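Local atomic coordinates of histone-lysine N-methyltransferase, H3 lysine-9 specific SUVH6 (PDB entry 6A5K), a protein that catalyses methylation of histone H3 at its K9 site with S-adenosylmethionine as methyl donor, and probably reads methylated non-CG DNA through its SRA domain. Residues 290-296 and 336-342; 310-316 and 326-331. The protein carries 1 engineered substitution. All blocks are in the same frame, centred on the assembly; numbering follows the deposited sequence.

Contact 1 (290-296 and 336-342). With ZN (zinc ion), chain B; ZN (zinc ion), chain D; ZN (zinc ion), chain C.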
loop_
_atom_site.group_PDB
_atom_site.type_symbol
_atom_site.label_atom_id
_atom_site.label_comp_id
_atom_site.label_asym_id
_atom_site.label_seq_id
_atom_site.Cartn_x
_atom_site.Cartn_y
_atom_site.Cartn_z
ATOM N N CYS A 290 -8.311 -1.292 30.095
ATOM C CA CYS A 290 -8.178 0.108 30.485
ATOM C C CYS A 290 -9.525 0.666 30.931
ATOM O O CYS A 290 -10.572 0.106 30.606
ATOM C CB CYS A 290 -7.610 0.944 29.333
ATOM S SG CYS A 290 -8.746 1.237 27.962
ATOM N N CYS A 291 -9.497 1.772 31.670
ATOM C CA CYS A 291 -10.718 2.344 32.229
ATOM C C CYS A 291 -11.182 3.599 31.488
ATOM O O CYS A 291 -12.051 4.329 31.969
ATOM C CB CYS A 291 -10.522 2.656 33.718
ATOM S SG CYS A 291 -9.107 3.710 34.103
ATOM N N CYS A 292 -10.612 3.837 30.314
ATOM C CA CYS A 292 -10.964 5.003 29.510
ATOM C C CYS A 292 -12.383 4.901 28.977
ATOM O O CYS A 292 -12.771 3.870 28.442
ATOM C CB CYS A 292 -9.979 5.160 28.348
ATOM S SG CYS A 292 -8.266 5.219 28.872
ATOM N N THR A 293 -13.157 5.975 29.119
ATOM C CA THR A 293 -14.527 5.976 28.620
ATOM C C THR A 293 -14.593 6.596 27.232
ATOM O O THR A 293 -15.531 6.344 26.478
ATOM C CB THR A 293 -15.487 6.728 29.569
ATOM O OG1 THR A 293 -15.046 8.080 29.736
ATOM C CG2 THR A 293 -15.528 6.049 30.922
ATOM N N THR A 294 -13.590 7.401 26.897
ATOM C CA THR A 294 -13.487 7.974 25.564
ATOM C C THR A 294 -12.393 7.253 24.779
ATOM O O THR A 294 -11.753 6.333 25.293
ATOM C CB THR A 294 -13.185 9.489 25.605
ATOM O OG1 THR A 294 -11.845 9.705 26.060
ATOM C CG2 THR A 294 -14.156 10.210 26.532
ATOM N N ARG A 295 -12.144 7.679 23.556
ATOM C CA ARG A 295 -11.101 7.089 22.740
ATOM C C ARG A 295 -9.709 7.307 23.364
ATOM O O ARG A 295 -9.382 8.386 23.756
ATOM C CB ARG A 295 -11.228 7.621 21.304
ATOM C CG ARG A 295 -12.444 7.122 20.540
ATOM C CD ARG A 295 -12.581 7.744 19.155
ATOM N NE ARG A 295 -12.340 9.170 19.184
ATOM C CZ ARG A 295 -12.595 9.973 18.163
ATOM N NH1 ARG A 295 -12.402 11.277 18.266
ATOM N NH2 ARG A 295 -13.042 9.465 17.031
ATOM N N CYS A 296 -8.868 6.274 23.400
ATOM C CA CYS A 296 -7.516 6.384 23.969
ATOM C C CYS A 296 -6.508 7.130 23.168
ATOM O O CYS A 296 -6.396 6.915 22.033
ATOM C CB CYS A 296 -7.111 4.944 24.414
ATOM S SG CYS A 296 -8.386 3.902 25.219
ATOM N N CYS A 336 -12.164 -3.390 27.863
ATOM C CA CYS A 336 -11.783 -1.978 27.889
ATOM C C CYS A 336 -13.035 -1.104 27.807
ATOM O O CYS A 336 -13.924 -1.367 26.999
ATOM C CB CYS A 336 -10.827 -1.640 26.739
ATOM S SG CYS A 336 -9.128 -2.253 26.929
ATOM N N LYS A 337 -13.103 -0.062 28.631
ATOM C CA LYS A 337 -14.309 0.759 28.722
ATOM C C LYS A 337 -14.476 1.672 27.509
ATOM O O LYS A 337 -15.517 2.302 27.341
ATOM C CB LYS A 337 -14.292 1.615 29.997
ATOM C CG LYS A 337 -14.075 0.868 31.304
ATOM C CD LYS A 337 -14.186 1.840 32.474
ATOM C CE LYS A 337 -14.282 1.141 33.821
ATOM N NZ LYS A 337 -14.330 2.139 34.933
ATOM N N CYS A 338 -13.437 1.766 26.684
ATOM C CA CYS A 338 -13.437 2.672 25.538
ATOM C C CYS A 338 -14.414 2.227 24.448
ATOM O O CYS A 338 -14.737 1.046 24.339
ATOM C CB CYS A 338 -12.021 2.777 24.966
ATOM S SG CYS A 338 -11.363 1.179 24.463
ATOM N N PRO A 339 -14.889 3.180 23.630
ATOM C CA PRO A 339 -15.822 2.809 22.563
ATOM C C PRO A 339 -15.165 2.009 21.437
ATOM O O PRO A 339 -13.932 1.917 21.352
ATOM C CB PRO A 339 -16.319 4.165 22.049
ATOM C CG PRO A 339 -15.223 5.118 22.388
ATOM C CD PRO A 339 -14.672 4.637 23.694
ATOM N N SER A 340 -16.002 1.432 20.581
ATOM C CA SER A 340 -15.549 0.673 19.420
ATOM C C SER A 340 -14.666 1.511 18.502
ATOM O O SER A 340 -13.779 0.989 17.821
ATOM C CB SER A 340 -16.753 0.141 18.642
ATOM O OG SER A 340 -16.397 -0.203 17.316
ATOM N N SER A 341 -14.911 2.816 18.493
ATOM C CA SER A 341 -14.189 3.731 17.622
ATOM C C SER A 341 -12.799 4.069 18.156
ATOM O O SER A 341 -12.085 4.875 17.561
ATOM C CB SER A 341 -14.993 5.016 17.432
ATOM O OG SER A 341 -15.261 5.627 18.685
ATOM N N CYS A 342 -12.428 3.463 19.281
ATOM C CA CYS A 342 -11.134 3.730 19.904
ATOM C C CYS A 342 -10.000 3.612 18.905
ATOM O O CYS A 342 -9.965 2.682 18.100
ATOM C CB CYS A 342 -10.870 2.778 21.072
ATOM S SG CYS A 342 -9.215 3.009 21.781
HETATM ZN ZN ZN B . -7.722 -0.407 26.549
HETATM ZN ZN ZN D . -7.534 3.370 27.304
HETATM ZN ZN ZN C . -9.269 2.064 23.990
HETATM O O HOH W 1 -12.010 6.558 15.490
#
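Cys290 and Cys336 reach one zinc ion (chain B) from the two segments, with their SG atoms 3.7 Å apart. Cys290 SG also binds a second zinc (chain D), which Cys292 and Cys296 share. The chi1 of Cys290, 72°, sets SG between the backbone N and the carbonyl carbon, and there the sulfur bridges the two metals. Cys296 SG is the next bridge. It binds the chain D zinc at 2.3 Å and the third zinc (chain C) at 2.4 Å. Cys338 and Cys342 hold that third zinc from the other segment. Cys342 SG, anti to its backbone N (chi1 176°), lies 3.6 Å from Cys296 SG.

Backbone N-H groups support the sulfurs. Cys290 N donates to Cys336 SG at 3.4 Å and 167°, and Cys296 N gives Cys342 SG a weak bond. Lys337 N donates to Cys290 O. The extended Lys337 side chain runs alongside Cys291, with Lys337 CD 3.3 Å from Cys291 O. At the far end Arg295 lies alongside the 339-342 turn. Arg295 CG meets Pro339 CG at 3.9 Å, and its CD lies beside the OG and O of Ser341. A water donates to Ser341 O and is only weakly bound by Arg295 NH2.

Cys304, Cys306 and Cys332 complete the metal sites, with Cys332 bridging the chain B and chain C zincs. Nine cysteines thus hold three zincs in a triangle, the triangular cluster characteristic of the pre-SET domain of SUV39-family methyltransferases.

Contact 2 (310-316 and 326-331)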
loop_
_atom_site.group_PDB
_atom_site.type_symbol
_atom_site.label_atom_id
_atom_site.label_comp_id
_atom_site.label_asym_id
_atom_site.label_seq_id
_atom_site.Cartn_x
_atom_site.Cartn_y
_atom_site.Cartn_z
ATOM N N ASN A 310 1.877 -0.041 25.026
ATOM C CA ASN A 310 2.510 0.311 23.757
ATOM C C ASN A 310 3.717 1.234 23.920
ATOM O O ASN A 310 4.226 1.777 22.941
ATOM C CB ASN A 310 1.484 0.960 22.816
ATOM C CG ASN A 310 0.469 -0.035 22.289
ATOM O OD1 ASN A 310 0.793 -0.886 21.459
ATOM N ND2 ASN A 310 -0.771 0.069 22.762
ATOM N N GLY A 311 4.176 1.409 25.155
ATOM C CA GLY A 311 5.369 2.195 25.410
ATOM C C GLY A 311 5.093 3.679 25.553
ATOM O O GLY A 311 5.988 4.506 25.373
ATOM N N GLY A 312 3.849 4.017 25.869
ATOM C CA GLY A 312 3.476 5.396 26.129
ATOM C C GLY A 312 2.990 6.146 24.903
ATOM O O GLY A 312 2.865 7.368 24.930
ATOM N N GLU A 313 2.713 5.422 23.822
ATOM C CA GLU A 313 2.218 6.064 22.610
ATOM C C GLU A 313 1.136 5.246 21.912
ATOM O O GLU A 313 0.919 4.082 22.230
ATOM C CB GLU A 313 3.374 6.335 21.641
ATOM C CG GLU A 313 4.118 5.097 21.181
ATOM C CD GLU A 313 5.257 5.428 20.229
ATOM O OE1 GLU A 313 6.081 6.307 20.566
ATOM O OE2 GLU A 313 5.322 4.820 19.141
ATOM N N ILE A 314 0.456 5.885 20.966
ATOM C CA ILE A 314 -0.572 5.249 20.149
ATOM C C ILE A 314 0.049 4.787 18.839
ATOM O O ILE A 314 0.520 5.616 18.062
ATOM C CB ILE A 314 -1.729 6.230 19.829
ATOM C CG1 ILE A 314 -2.230 6.911 21.100
ATOM C CG2 ILE A 314 -2.864 5.511 19.120
ATOM C CD1 ILE A 314 -2.872 5.964 22.061
ATOM N N PRO A 315 0.059 3.471 18.582
ATOM C CA PRO A 315 0.754 2.977 17.385
ATOM C C PRO A 315 -0.027 3.161 16.077
ATOM O O PRO A 315 0.465 2.766 15.021
ATOM C CB PRO A 315 0.952 1.488 17.691
ATOM C CG PRO A 315 -0.154 1.153 18.628
ATOM C CD PRO A 315 -0.349 2.373 19.477
ATOM N N TYR A 316 -1.224 3.733 16.154
ATOM C CA TYR A 316 -2.003 4.056 14.964
ATOM C C TYR A 316 -2.232 5.559 14.902
ATOM O O TYR A 316 -2.280 6.220 15.933
ATOM C CB TYR A 316 -3.360 3.336 14.969
ATOM C CG TYR A 316 -3.302 1.822 14.973
ATOM C CD1 TYR A 316 -3.019 1.109 13.808
ATOM C CD2 TYR A 316 -3.567 1.100 16.136
ATOM C CE1 TYR A 316 -2.978 -0.280 13.809
ATOM C CE2 TYR A 316 -3.526 -0.290 16.144
ATOM C CZ TYR A 316 -3.232 -0.972 14.984
ATOM O OH TYR A 316 -3.194 -2.354 14.999
ATOM N N LYS A 326 6.165 -2.362 14.549
ATOM C CA LYS A 326 6.779 -2.498 15.865
ATOM C C LYS A 326 6.861 -3.989 16.160
ATOM O O LYS A 326 6.188 -4.779 15.492
ATOM C CB LYS A 326 5.963 -1.783 16.952
ATOM C CG LYS A 326 5.750 -0.298 16.730
ATOM C CD LYS A 326 4.992 0.317 17.896
ATOM C CE LYS A 326 5.875 0.442 19.131
ATOM N NZ LYS A 326 5.115 0.938 20.312
ATOM N N PRO A 327 7.677 -4.384 17.152
ATOM C CA PRO A 327 7.687 -5.800 17.536
ATOM C C PRO A 327 6.288 -6.301 17.893
ATOM O O PRO A 327 5.865 -7.352 17.401
ATOM C CB PRO A 327 8.612 -5.823 18.757
ATOM C CG PRO A 327 9.555 -4.686 18.515
ATOM C CD PRO A 327 8.722 -3.614 17.854
ATOM N N THR A 328 5.576 -5.541 18.722
ATOM C CA THR A 328 4.221 -5.908 19.120
ATOM C C THR A 328 3.334 -4.671 19.262
ATOM O O THR A 328 3.758 -3.641 19.781
ATOM C CB THR A 328 4.212 -6.694 20.465
ATOM O OG1 THR A 328 5.209 -7.722 20.435
ATOM C CG2 THR A 328 2.849 -7.333 20.713
ATOM N N ILE A 329 2.100 -4.776 18.786
ATOM C CA ILE A 329 1.098 -3.750 19.040
ATOM C C ILE A 329 0.027 -4.296 19.971
ATOM O O ILE A 329 -0.414 -5.434 19.811
ATOM C CB ILE A 329 0.462 -3.260 17.735
ATOM C CG1 ILE A 329 1.482 -2.448 16.942
ATOM C CG2 ILE A 329 -0.793 -2.431 18.003
ATOM C CD1 ILE A 329 0.991 -2.068 15.594
ATOM N N TYR A 330 -0.359 -3.496 20.961
ATOM C CA TYR A 330 -1.433 -3.865 21.875
ATOM C C TYR A 330 -2.679 -3.050 21.577
ATOM O O TYR A 330 -2.678 -1.826 21.712
ATOM C CB TYR A 330 -1.011 -3.658 23.337
ATOM C CG TYR A 330 0.205 -4.458 23.732
ATOM C CD1 TYR A 330 1.483 -4.002 23.438
ATOM C CD2 TYR A 330 0.077 -5.672 24.388
ATOM C CE1 TYR A 330 2.598 -4.735 23.788
ATOM C CE2 TYR A 330 1.191 -6.409 24.747
ATOM C CZ TYR A 330 2.446 -5.932 24.442
ATOM O OH TYR A 330 3.561 -6.656 24.792
ATOM N N GLU A 331 -3.741 -3.726 21.157
ATOM C CA GLU A 331 -5.017 -3.053 20.957
ATOM C C GLU A 331 -5.866 -3.186 22.207
ATOM O O GLU A 331 -5.620 -4.057 23.038
ATOM C CB GLU A 331 -5.752 -3.626 19.743
ATOM C CG GLU A 331 -5.037 -3.375 18.425
ATOM C CD GLU A 331 -5.911 -3.664 17.217
ATOM O OE1 GLU A 331 -7.125 -3.909 17.398
ATOM O OE2 GLU A 331 -5.380 -3.647 16.089
HETATM O O HOH W 2 3.502 -1.036 20.768
#
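Asn310 and Tyr330 form the tight part of this contact. The Asn310 amide grips both polar atoms of the Tyr330 backbone. Asn310 OD1 accepts from Tyr330 N at 2.9 Å, and Asn310 ND2 donates to Tyr330 O at 2.9 Å. Both bonds are nearly straight, 173° at the hydrogen. The ND2 bond uses a lone pair of Tyr330 O and stays in the amide plane. The pair of bonds fixes the rotation of the amide. OD1 also lies at the edge of the Tyr330 ring.

A buried apolar patch continues the packing. Pro315 CG meets Ile329 CG2 at 3.7 Å, and CE2 of Tyr316 touches the same methyl. Tyr316 OH makes a weak hydrogen bond to Glu331 OE2, with ring and carboxylate planes 79° apart. Glu331 OE2 is held chiefly by Thr347 OG1, and OE1 accepts from Gln348 NE2 and Val346 N.

The Lys326 side is looser and wetter. The Lys326 chain bends at chi3 (73°), bringing Lys326 NZ within 2.9 Å of Asn310 O, but the angle is poor for a hydrogen bond. A water accepts from NZ and donates to Asn310 OD1 and Thr328 O. Glu313 OE2 stays 4.1 Å from Lys326 NZ, beyond a salt bridge.

Gly311 closes helix 305-309 with a Schellman motif, and Asn310 leaves that helix facing strand 328-330. This strand is at the edge of a four-stranded mixed sheet, parallel to strand 461-467.

Contact 2 is nested along the chain inside the loop that contact 1 closes. The order is 290-296, 310-316, 326-331, then 336-342. The centres of the two contacts are about 15 Å apart, and all four segments belong to the pre-SET motif. They meet directly where Ile314 CD1 packs against Cys296 O at 3.6 Å. Helix 305-309 joins the two regions, since it contains the zinc ligand Cys306 and runs into Asn310. On the other side, strand 328-330 leads to the ligand Cys332. Strand 328-330 thus carries the pre-SET chain into a sheet whose other strands fall within the SET range, which ties the zinc cluster to that domain.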